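Local coordinates for protein putative enoyl-CoA hydratase (PDB 1UIY) that probably catalyses the reversible hydration of (2E)-enoyl-CoA thioesters to (3S)-3-hydroxyacyl-CoA, a step of fatty acid beta-oxidation, as a dimer of trimers, at residues Asn21-Glu26 with Ala55-Ala60; Gly103-Gly108 with Ala125-Thr130; Met121-Arg126 with Ala179-Ala184. One frame throughout, in Å; residues are numbered along the deposited sequence.

Contact 1: residues Asn21-Glu26 with Ala55-Ala60; sequences NPLSPE and AFSAGA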
ATOM      1  N   ASN A  21      24.863  17.489 -22.948  1.00 71.52           N
ATOM      2  CA  ASN A  21      24.531  17.268 -21.545  1.00 70.54           C
ATOM      3  C   ASN A  21      24.048  15.860 -21.187  1.00 69.59           C
ATOM      4  O   ASN A  21      22.926  15.683 -20.721  1.00 69.69           O
ATOM      5  CB  ASN A  21      23.491  18.303 -21.108  1.00 70.51           C
ATOM      6  CG  ASN A  21      23.956  19.732 -21.349  1.00 71.54           C
ATOM      7  OD1 ASN A  21      23.232  20.692 -21.083  1.00 71.58           O
ATOM      8  ND2 ASN A  21      25.175  19.878 -21.856  1.00 72.30           N
ATOM      9  N   PRO A  22      24.890  14.837 -21.409  1.00 68.76           N
ATOM     10  CA  PRO A  22      24.526  13.451 -21.092  1.00 67.50           C
ATOM     11  C   PRO A  22      24.546  13.225 -19.583  1.00 67.17           C
ATOM     12  O   PRO A  22      25.398  13.773 -18.881  1.00 67.98           O
ATOM     13  CB  PRO A  22      25.615  12.640 -21.792  1.00 67.01           C
ATOM     14  CG  PRO A  22      26.019  13.513 -22.924  1.00 67.26           C
ATOM     15  CD  PRO A  22      26.086  14.864 -22.266  1.00 68.44           C
ATOM     16  N   LEU A  23      23.612  12.422 -19.080  1.00 66.70           N
ATOM     17  CA  LEU A  23      23.564  12.142 -17.648  1.00 64.94           C
ATOM     18  C   LEU A  23      24.592  11.082 -17.266  1.00 63.77           C
ATOM     19  O   LEU A  23      24.278  10.103 -16.588  1.00 63.02           O
ATOM     20  CB  LEU A  23      22.167  11.682 -17.229  1.00 64.21           C
ATOM     21  CG  LEU A  23      21.048  12.715 -17.341  1.00 64.01           C
ATOM     22  CD1 LEU A  23      19.793  12.162 -16.681  1.00 63.35           C
ATOM     23  CD2 LEU A  23      21.465  14.011 -16.668  1.00 64.06           C
ATOM     24  N   SER A  24      25.825  11.291 -17.710  1.00 62.05           N
ATOM     25  CA  SER A  24      26.905  10.370 -17.412  1.00 61.63           C
ATOM     26  C   SER A  24      27.122  10.337 -15.907  1.00 60.63           C
ATOM     27  O   SER A  24      26.760  11.275 -15.193  1.00 60.14           O
ATOM     28  CB  SER A  24      28.197  10.842 -18.068  1.00 62.90           C
ATOM     29  OG  SER A  24      28.750  11.935 -17.345  1.00 64.15           O
ATOM     30  N   PRO A  25      27.726   9.255 -15.404  1.00 59.06           N
ATOM     31  CA  PRO A  25      27.994   9.116 -13.972  1.00 58.59           C
ATOM     32  C   PRO A  25      28.616  10.389 -13.403  1.00 59.24           C
ATOM     33  O   PRO A  25      28.221  10.869 -12.339  1.00 59.11           O
ATOM     34  CB  PRO A  25      28.955   7.940 -13.927  1.00 57.18           C
ATOM     35  CG  PRO A  25      28.432   7.068 -15.019  1.00 56.85           C
ATOM     36  CD  PRO A  25      28.144   8.047 -16.137  1.00 57.30           C
ATOM     37  N   GLU A  26      29.585  10.930 -14.134  1.00 59.96           N
ATOM     38  CA  GLU A  26      30.294  12.135 -13.719  1.00 60.36           C
ATOM     39  C   GLU A  26      29.333  13.299 -13.585  1.00 59.59           C
ATOM     40  O   GLU A  26      29.341  14.018 -12.584  1.00 59.65           O
ATOM     41  CB  GLU A  26      31.362  12.491 -14.747  1.00 62.59           C
ATOM     42  CG  GLU A  26      32.128  11.288 -15.265  1.00 66.89           C
ATOM     43  CD  GLU A  26      32.081  11.176 -16.780  1.00 67.82           C
ATOM     44  OE1 GLU A  26      32.472  12.152 -17.456  1.00 68.68           O
ATOM     45  OE2 GLU A  26      31.657  10.115 -17.291  1.00 67.74           O
ATOM     46  N   ALA A  55      20.282  22.000 -26.192  1.00 66.87           N
ATOM     47  CA  ALA A  55      19.368  21.110 -25.488  1.00 66.12           C
ATOM     48  C   ALA A  55      19.382  21.251 -23.975  1.00 65.90           C
ATOM     49  O   ALA A  55      20.163  22.014 -23.410  1.00 66.15           O
ATOM     50  CB  ALA A  55      19.677  19.667 -25.865  1.00 66.20           C
ATOM     51  N   PHE A  56      18.491  20.504 -23.333  1.00 65.91           N
ATOM     52  CA  PHE A  56      18.389  20.476 -21.881  1.00 65.48           C
ATOM     53  C   PHE A  56      19.232  19.276 -21.459  1.00 65.03           C
ATOM     54  O   PHE A  56      20.131  19.386 -20.627  1.00 65.49           O
ATOM     55  CB  PHE A  56      16.933  20.264 -21.448  1.00 65.72           C
ATOM     56  CG  PHE A  56      16.763  20.069 -19.963  1.00 64.49           C
ATOM     57  CD1 PHE A  56      16.689  21.164 -19.106  1.00 63.88           C
ATOM     58  CD2 PHE A  56      16.711  18.787 -19.421  1.00 63.72           C
ATOM     59  CE1 PHE A  56      16.567  20.986 -17.734  1.00 62.57           C
ATOM     60  CE2 PHE A  56      16.589  18.598 -18.051  1.00 63.52           C
ATOM     61  CZ  PHE A  56      16.517  19.702 -17.206  1.00 63.74           C
ATOM     62  N   SER A  57      18.928  18.127 -22.051  1.00 63.63           N
ATOM     63  CA  SER A  57      19.656  16.894 -21.779  1.00 63.58           C
ATOM     64  C   SER A  57      19.149  15.819 -22.726  1.00 64.07           C
ATOM     65  O   SER A  57      18.043  15.297 -22.564  1.00 63.26           O
ATOM     66  CB  SER A  57      19.464  16.452 -20.331  1.00 62.30           C
ATOM     67  OG  SER A  57      20.280  15.329 -20.046  1.00 60.41           O
ATOM     68  N   ALA A  58      19.969  15.497 -23.721  1.00 65.32           N
ATOM     69  CA  ALA A  58      19.611  14.510 -24.726  1.00 66.94           C
ATOM     70  C   ALA A  58      20.804  14.214 -25.612  1.00 67.99           C
ATOM     71  O   ALA A  58      20.979  14.863 -26.634  1.00 69.21           O
ATOM     72  CB  ALA A  58      18.464  15.040 -25.582  1.00 65.84           C
ATOM     73  N   GLY A  59      21.621  13.240 -25.232  1.00 69.45           N
ATOM     74  CA  GLY A  59      22.776  12.915 -26.048  1.00 71.69           C
ATOM     75  C   GLY A  59      23.389  11.564 -25.741  1.00 73.66           C
ATOM     76  O   GLY A  59      24.121  11.413 -24.761  1.00 74.82           O
ATOM     77  N   ALA A  60      23.106  10.580 -26.585  1.00 74.25           N
ATOM     78  CA  ALA A  60      23.639   9.240 -26.384  1.00 75.44           C
ATOM     79  C   ALA A  60      25.091   9.271 -25.934  1.00 75.55           C
ATOM     80  O   ALA A  60      25.953   9.781 -26.639  1.00 76.94           O
ATOM     81  CB  ALA A  60      23.514   8.430 -27.669  1.00 75.76           C
TER
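Asn21 and Ser57 bury the largest areas here, and the hydrogen bond joining them shows how one side-chain hydroxyl can tie together two loops far apart in sequence. Ser57 OG donates to Asn21 O over 2.8 Å, and at a C=O...OG angle of 172° it meets the carbonyl nearly head-on. The hydroxyl reaches across because OG stands anti to the backbone N of Ser57 (chi1 -174°). It gives the carbonyl oxygen of the buried Asn21 a partner. Beside this bond the two residues also approach through their CB atoms, 4.5 Å apart, and Asn21 CB rests 3.6 Å from Phe56 O. Asn21 has positive backbone angles, phi and psi both near 60°, that turn the chain into Pro22.

Gly59 faces the pyrrolidine ring of Pro22, whose CG lies 3.4 Å from Gly59 O, so the ring packs against bare backbone. Leu23 also touches the hydroxyl, with CD2 3.8 Å from Ser57 OG. Its side chain comes within about 8 Å, between nearest atoms, of that of Glu131, the inferred active-site residue, so the two loops meet close to that site.

The Asn21-Glu26 segment leads into helix 25-40, which Ser24 caps by bonding Met27 N, while Ala55-Ala60 runs from strand 46-51 towards helix 62-68. Strand 9-14 backs Asn21 and Ser57 through Leu14, and helix 108-114 receives Leu23 and Phe56 on Leu112.

Contact 2: residues Gly103-Gly108 with Ala125-Thr130; sequences GPAVAG and ARLGYT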
ATOM      1  N   GLY A 103      15.973  23.189 -24.443  1.00 54.23           N
ATOM      2  CA  GLY A 103      15.989  22.419 -25.670  1.00 54.26           C
ATOM      3  C   GLY A 103      15.491  21.004 -25.471  1.00 54.11           C
ATOM      4  O   GLY A 103      14.779  20.718 -24.512  1.00 55.04           O
ATOM      5  N   PRO A 104      15.861  20.086 -26.370  1.00 53.44           N
ATOM      6  CA  PRO A 104      15.445  18.684 -26.288  1.00 52.30           C
ATOM      7  C   PRO A 104      15.836  17.982 -24.993  1.00 50.92           C
ATOM      8  O   PRO A 104      16.895  18.245 -24.420  1.00 50.86           O
ATOM      9  CB  PRO A 104      16.126  18.056 -27.501  1.00 52.67           C
ATOM     10  CG  PRO A 104      16.171  19.187 -28.480  1.00 52.12           C
ATOM     11  CD  PRO A 104      16.608  20.338 -27.614  1.00 51.85           C
ATOM     12  N   ALA A 105      14.960  17.090 -24.540  1.00 50.07           N
ATOM     13  CA  ALA A 105      15.189  16.292 -23.333  1.00 48.31           C
ATOM     14  C   ALA A 105      14.739  14.888 -23.720  1.00 46.85           C
ATOM     15  O   ALA A 105      13.543  14.633 -23.875  1.00 47.57           O
ATOM     16  CB  ALA A 105      14.358  16.820 -22.165  1.00 47.10           C
ATOM     17  N   VAL A 106      15.700  13.987 -23.891  1.00 43.55           N
ATOM     18  CA  VAL A 106      15.390  12.633 -24.311  1.00 42.27           C
ATOM     19  C   VAL A 106      15.984  11.580 -23.394  1.00 43.08           C
ATOM     20  O   VAL A 106      17.167  11.645 -23.038  1.00 42.39           O
ATOM     21  CB  VAL A 106      15.903  12.382 -25.735  1.00 41.27           C
ATOM     22  CG1 VAL A 106      15.586  10.963 -26.165  1.00 42.48           C
ATOM     23  CG2 VAL A 106      15.269  13.363 -26.683  1.00 40.23           C
ATOM     24  N   ALA A 107      15.147  10.600 -23.040  1.00 41.95           N
ATOM     25  CA  ALA A 107      15.538   9.510 -22.154  1.00 39.25           C
ATOM     26  C   ALA A 107      15.999  10.112 -20.827  1.00 37.16           C
ATOM     27  O   ALA A 107      15.319  10.972 -20.267  1.00 34.87           O
ATOM     28  CB  ALA A 107      16.652   8.687 -22.791  1.00 38.64           C
ATOM     29  N   GLY A 108      17.152   9.668 -20.339  1.00 35.05           N
ATOM     30  CA  GLY A 108      17.672  10.182 -19.085  1.00 35.70           C
ATOM     31  C   GLY A 108      17.259  11.608 -18.753  1.00 36.59           C
ATOM     32  O   GLY A 108      16.594  11.856 -17.744  1.00 37.84           O
ATOM     33  N   ALA A 125      10.944  23.109 -27.911  1.00 63.73           N
ATOM     34  CA  ALA A 125      11.640  21.946 -27.396  1.00 63.04           C
ATOM     35  C   ALA A 125      10.855  20.664 -27.593  1.00 62.99           C
ATOM     36  O   ALA A 125       9.666  20.691 -27.909  1.00 63.81           O
ATOM     37  CB  ALA A 125      11.948  22.144 -25.921  1.00 62.84           C
ATOM     38  N   ARG A 126      11.546  19.541 -27.422  1.00 62.87           N
ATOM     39  CA  ARG A 126      10.934  18.226 -27.528  1.00 62.32           C
ATOM     40  C   ARG A 126      11.286  17.406 -26.284  1.00 60.84           C
ATOM     41  O   ARG A 126      12.276  17.680 -25.597  1.00 60.76           O
ATOM     42  CB  ARG A 126      11.398  17.500 -28.793  1.00 64.59           C
ATOM     43  CG  ARG A 126      10.679  17.961 -30.047  1.00 69.13           C
ATOM     44  CD  ARG A 126      10.267  16.777 -30.902  1.00 73.27           C
ATOM     45  NE  ARG A 126       9.317  17.154 -31.949  1.00 77.31           N
ATOM     46  CZ  ARG A 126       8.657  16.278 -32.705  1.00 79.92           C
ATOM     47  NH1 ARG A 126       8.840  14.973 -32.535  1.00 80.36           N
ATOM     48  NH2 ARG A 126       7.807  16.704 -33.632  1.00 81.74           N
ATOM     49  N   LEU A 127      10.466  16.402 -26.002  1.00 58.19           N
ATOM     50  CA  LEU A 127      10.661  15.551 -24.836  1.00 54.41           C
ATOM     51  C   LEU A 127      10.226  14.140 -25.193  1.00 51.03           C
ATOM     52  O   LEU A 127       9.237  13.956 -25.895  1.00 51.08           O
ATOM     53  CB  LEU A 127       9.806  16.080 -23.684  1.00 55.82           C
ATOM     54  CG  LEU A 127       9.839  15.401 -22.321  1.00 56.57           C
ATOM     55  CD1 LEU A 127      11.193  15.625 -21.666  1.00 57.46           C
ATOM     56  CD2 LEU A 127       8.726  15.979 -21.465  1.00 55.86           C
ATOM     57  N   GLY A 128      10.963  13.146 -24.713  1.00 47.37           N
ATOM     58  CA  GLY A 128      10.603  11.777 -25.015  1.00 44.23           C
ATOM     59  C   GLY A 128      11.449  10.726 -24.332  1.00 43.01           C
ATOM     60  O   GLY A 128      12.638  10.923 -24.076  1.00 42.45           O
ATOM     61  N   TYR A 129      10.824   9.592 -24.044  1.00 41.85           N
ATOM     62  CA  TYR A 129      11.504   8.486 -23.393  1.00 42.92           C
ATOM     63  C   TYR A 129      11.682   7.394 -24.434  1.00 43.65           C
ATOM     64  O   TYR A 129      10.778   6.603 -24.689  1.00 44.89           O
ATOM     65  CB  TYR A 129      10.671   8.008 -22.206  1.00 41.91           C
ATOM     66  CG  TYR A 129      10.264   9.162 -21.313  1.00 41.36           C
ATOM     67  CD1 TYR A 129       9.080   9.869 -21.545  1.00 39.90           C
ATOM     68  CD2 TYR A 129      11.100   9.595 -20.287  1.00 40.99           C
ATOM     69  CE1 TYR A 129       8.741  10.983 -20.775  1.00 39.86           C
ATOM     70  CE2 TYR A 129      10.774  10.712 -19.513  1.00 41.43           C
ATOM     71  CZ  TYR A 129       9.597  11.405 -19.762  1.00 41.22           C
ATOM     72  OH  TYR A 129       9.302  12.533 -19.023  1.00 39.22           O
ATOM     73  N   THR A 130      12.874   7.358 -25.021  1.00 43.32           N
ATOM     74  CA  THR A 130      13.199   6.427 -26.096  1.00 42.68           C
ATOM     75  C   THR A 130      13.815   5.075 -25.739  1.00 42.06           C
ATOM     76  O   THR A 130      14.102   4.279 -26.629  1.00 42.89           O
ATOM     77  CB  THR A 130      14.136   7.126 -27.096  1.00 43.75           C
ATOM     78  OG1 THR A 130      15.308   7.578 -26.405  1.00 44.50           O
ATOM     79  CG2 THR A 130      13.446   8.335 -27.714  1.00 43.32           C
TER
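Ala105, Gly128 and Ala107 donate the three backbone hydrogen bonds that join these parallel chains, in the alternating pattern expected of neighbouring parallel beta strands. Ala105 N gives to Arg126 O at 2.9 Å. Ala105 O in turn accepts from Gly128 N at 3.1 Å. Ala107 N closes the series on Gly128 O at 2.7 Å, the straightest of the three with an N-H...O angle of 170°. Ala105 thus uses both its N-H and its carbonyl on the same partner strand. CA-H...O contacts fill in between, among them Leu127 CA to Ala105 O at 3.2 Å.

Side chains divide between the two faces. On one, Leu127 CD1 meets Ala105 CB at 3.4 Å. On the face of Val106, Thr130 from beyond the strand end crosses it at about a right angle: Val106 CG1, anti to its backbone N (chi1 180°), comes 3.4 Å from Thr130 OG1 and 3.7 Å from Thr130 CG2. The guanidinium of Arg126 leads away, to a salt bridge with Glu165.

The chain turns next into helix 131-134, and the side chain of Ala107 lies about 3 Å, between nearest atoms, from that of Glu131, the inferred active-site residue. Strand 126-128 is the middle of three, bonded on its other edge to strand 163-165, while helix 108-114 packs on Leu127 and Tyr129.

Contact 3: residues Met121-Arg126 with Ala179-Ala184; sequences MDEEAR and APPGKA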
HETATM    1  N   MSE A 121       8.834  24.519 -20.385  1.00 58.31           N
HETATM    2  CA  MSE A 121       9.443  24.049 -21.620  1.00 60.48           C
HETATM    3  C   MSE A 121       9.435  25.075 -22.758  1.00 61.94           C
HETATM    4  O   MSE A 121       8.475  25.840 -22.930  1.00 61.30           O
HETATM    5  CB  MSE A 121       8.736  22.762 -22.058  1.00 59.82           C
HETATM    6  CG  MSE A 121       9.265  22.142 -23.324  1.00 62.96           C
HETATM    7 SE   MSE A 121       8.378  20.476 -23.761  1.00 66.53          SE
HETATM    8  CE  MSE A 121       9.915  19.325 -23.719  1.00 65.81           C
ATOM      9  N   ASP A 122      10.525  25.082 -23.521  1.00 62.50           N
ATOM     10  CA  ASP A 122      10.682  25.971 -24.664  1.00 63.64           C
ATOM     11  C   ASP A 122       9.628  25.590 -25.698  1.00 63.33           C
ATOM     12  O   ASP A 122       9.465  24.417 -26.031  1.00 62.99           O
ATOM     13  CB  ASP A 122      12.084  25.802 -25.265  1.00 65.92           C
ATOM     14  CG  ASP A 122      12.386  26.813 -26.368  1.00 67.72           C
ATOM     15  OD1 ASP A 122      12.579  28.012 -26.054  1.00 66.57           O
ATOM     16  OD2 ASP A 122      12.436  26.402 -27.550  1.00 69.32           O
ATOM     17  N   GLU A 123       8.915  26.588 -26.202  1.00 63.41           N
ATOM     18  CA  GLU A 123       7.868  26.370 -27.188  1.00 63.97           C
ATOM     19  C   GLU A 123       8.335  25.555 -28.383  1.00 63.74           C
ATOM     20  O   GLU A 123       7.521  25.073 -29.162  1.00 62.60           O
ATOM     21  CB  GLU A 123       7.335  27.721 -27.657  1.00 66.77           C
ATOM     22  CG  GLU A 123       6.396  27.677 -28.845  1.00 70.41           C
ATOM     23  CD  GLU A 123       5.879  29.061 -29.206  1.00 73.04           C
ATOM     24  OE1 GLU A 123       5.088  29.620 -28.415  1.00 74.07           O
ATOM     25  OE2 GLU A 123       6.273  29.594 -30.269  1.00 73.46           O
ATOM     26  N   GLU A 124       9.647  25.396 -28.520  1.00 64.77           N
ATOM     27  CA  GLU A 124      10.207  24.643 -29.639  1.00 65.81           C
ATOM     28  C   GLU A 124      10.949  23.383 -29.208  1.00 64.69           C
ATOM     29  O   GLU A 124      11.516  22.669 -30.038  1.00 63.28           O
ATOM     30  CB  GLU A 124      11.168  25.526 -30.442  1.00 68.17           C
ATOM     31  CG  GLU A 124      10.554  26.810 -30.969  1.00 71.81           C
ATOM     32  CD  GLU A 124      11.360  27.409 -32.107  1.00 74.24           C
ATOM     33  OE1 GLU A 124      11.004  28.515 -32.571  1.00 74.96           O
ATOM     34  OE2 GLU A 124      12.345  26.770 -32.542  1.00 75.09           O
ATOM     35  N   ALA A 125      10.944  23.109 -27.911  1.00 63.73           N
ATOM     36  CA  ALA A 125      11.640  21.946 -27.396  1.00 63.04           C
ATOM     37  C   ALA A 125      10.855  20.664 -27.593  1.00 62.99           C
ATOM     38  O   ALA A 125       9.666  20.691 -27.909  1.00 63.81           O
ATOM     39  CB  ALA A 125      11.948  22.144 -25.921  1.00 62.84           C
ATOM     40  N   ARG A 126      11.546  19.541 -27.422  1.00 62.87           N
ATOM     41  CA  ARG A 126      10.934  18.226 -27.528  1.00 62.32           C
ATOM     42  C   ARG A 126      11.286  17.406 -26.284  1.00 60.84           C
ATOM     43  O   ARG A 126      12.276  17.680 -25.597  1.00 60.76           O
ATOM     44  CB  ARG A 126      11.398  17.500 -28.793  1.00 64.59           C
ATOM     45  CG  ARG A 126      10.679  17.961 -30.047  1.00 69.13           C
ATOM     46  CD  ARG A 126      10.267  16.777 -30.902  1.00 73.27           C
ATOM     47  NE  ARG A 126       9.317  17.154 -31.949  1.00 77.31           N
ATOM     48  CZ  ARG A 126       8.657  16.278 -32.705  1.00 79.92           C
ATOM     49  NH1 ARG A 126       8.840  14.973 -32.535  1.00 80.36           N
ATOM     50  NH2 ARG A 126       7.807  16.704 -33.632  1.00 81.74           N
ATOM     51  N   ALA A 179       7.051  28.501 -22.501  1.00 62.40           N
ATOM     52  CA  ALA A 179       7.599  29.829 -22.746  1.00 63.83           C
ATOM     53  C   ALA A 179       7.808  30.018 -24.238  1.00 65.35           C
ATOM     54  O   ALA A 179       8.172  29.078 -24.947  1.00 65.21           O
ATOM     55  CB  ALA A 179       8.927  30.002 -22.010  1.00 62.79           C
ATOM     56  N   PRO A 180       7.575  31.238 -24.740  1.00 67.05           N
ATOM     57  CA  PRO A 180       7.760  31.495 -26.170  1.00 67.68           C
ATOM     58  C   PRO A 180       9.208  31.186 -26.537  1.00 68.67           C
ATOM     59  O   PRO A 180      10.116  31.396 -25.729  1.00 69.17           O
ATOM     60  CB  PRO A 180       7.426  32.976 -26.293  1.00 66.97           C
ATOM     61  CG  PRO A 180       7.847  33.522 -24.951  1.00 66.65           C
ATOM     62  CD  PRO A 180       7.303  32.488 -24.009  1.00 66.59           C
ATOM     63  N   PRO A 181       9.445  30.687 -27.761  1.00 69.71           N
ATOM     64  CA  PRO A 181      10.817  30.364 -28.167  1.00 70.28           C
ATOM     65  C   PRO A 181      11.795  31.456 -27.780  1.00 70.55           C
ATOM     66  O   PRO A 181      11.710  32.576 -28.279  1.00 71.74           O
ATOM     67  CB  PRO A 181      10.700  30.188 -29.683  1.00 70.22           C
ATOM     68  CG  PRO A 181       9.535  31.061 -30.041  1.00 70.54           C
ATOM     69  CD  PRO A 181       8.558  30.758 -28.934  1.00 69.81           C
ATOM     70  N   GLY A 182      12.707  31.137 -26.868  1.00 70.40           N
ATOM     71  CA  GLY A 182      13.674  32.131 -26.456  1.00 71.26           C
ATOM     72  C   GLY A 182      14.146  32.056 -25.018  1.00 72.13           C
ATOM     73  O   GLY A 182      15.340  31.880 -24.767  1.00 72.72           O
ATOM     74  N   LYS A 183      13.235  32.203 -24.062  1.00 71.94           N
ATOM     75  CA  LYS A 183      13.651  32.157 -22.667  1.00 72.36           C
ATOM     76  C   LYS A 183      12.814  31.268 -21.756  1.00 70.54           C
ATOM     77  O   LYS A 183      12.026  31.753 -20.943  1.00 70.30           O
ATOM     78  CB  LYS A 183      13.709  33.573 -22.068  1.00 74.83           C
ATOM     79  CG  LYS A 183      14.939  34.404 -22.450  1.00 76.38           C
ATOM     80  CD  LYS A 183      14.754  35.157 -23.766  1.00 77.90           C
ATOM     81  CE  LYS A 183      13.641  36.195 -23.661  1.00 78.43           C
ATOM     82  NZ  LYS A 183      13.428  36.919 -24.943  1.00 79.17           N
ATOM     83  N   ALA A 184      12.995  29.961 -21.889  1.00 67.75           N
ATOM     84  CA  ALA A 184      12.278  29.039 -21.037  1.00 64.66           C
ATOM     85  C   ALA A 184      12.835  29.317 -19.653  1.00 63.61           C
ATOM     86  O   ALA A 184      12.112  29.291 -18.662  1.00 64.47           O
ATOM     87  CB  ALA A 184      12.567  27.612 -21.450  1.00 65.34           C
TER
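Asp122 and Ala179 form a parallel beta bridge at the end of strands 118-122 and 177-179, the latter the outermost strand within this chain on its side of the six-stranded sheet, and just beyond it the chain folds back in a type I turn from Asp122 to Ala125. The pairing of strand 118-122 with strand 177-179 ends at this bridge. Two backbone bonds flank Asp122. Met121, modelled as selenomethionine, accepts at O from Ala179 N, 3.0 Å away. Glu123 N returns to Ala179 O at 2.9 Å, approaching that carbonyl at a C=O...N angle of 170°.

Past the strands the carboxylate of Asp122 links to the following loop. With CG anti to the backbone N (chi1 -173°), it holds Gly182 N through OD1 at 3.2 Å in a bond that is nearly straight, 166° at the hydrogen. OD2 points back to Glu124 N, in a geometry that fits an Asx turn, although the position of that nitrogen is less certain. One carboxylate therefore probably serves both the turn and the loop opposite.

Pro181 buries the largest area and is met by two acidic side chains at different ring atoms, Glu123 at CD and Glu124 at CB. Glu123 passes its CB 3.5 Å from Pro181 CD, while the position of its carboxylate end is doubtful. Glu124 crosses the ring at about a right angle, with its CG 3.6 Å and OE1 3.4 Å from Pro181 CB. On the buried side Ala184 directs its CB to within 3.9 Å of Asp122 N.

Ala184 opens helix 184-197, whose Glu187 packs on Ala179 and Pro180. Strand 118-122 is paired on its other edge with strand 97-101, where Val101 lies against Met121 and Ala125.

How the contacts relate
The three contacts follow one another across a single crotonase-type fold. Contact 1 closes before contact 2 opens; their centres lie 10 Å apart and they touch directly, with probable hydrogen bonds from Phe56 N to Pro104 O and from Val106 N to Ser57 O. Contact 3 shares Ala125 and Arg126 with contact 2, its centre 13 Å away, and Met121 packs on Leu127 where strand 118-122 gives way to strand 126-128. Contacts 1 and 3, centres 19 Å apart, do not meet. The chain passes twice from the six-stranded sheet into the three-stranded one, and contact 1 adds loops beside the smaller; contacts 1 and 2 lie near the inferred active site, contact 3 away from it.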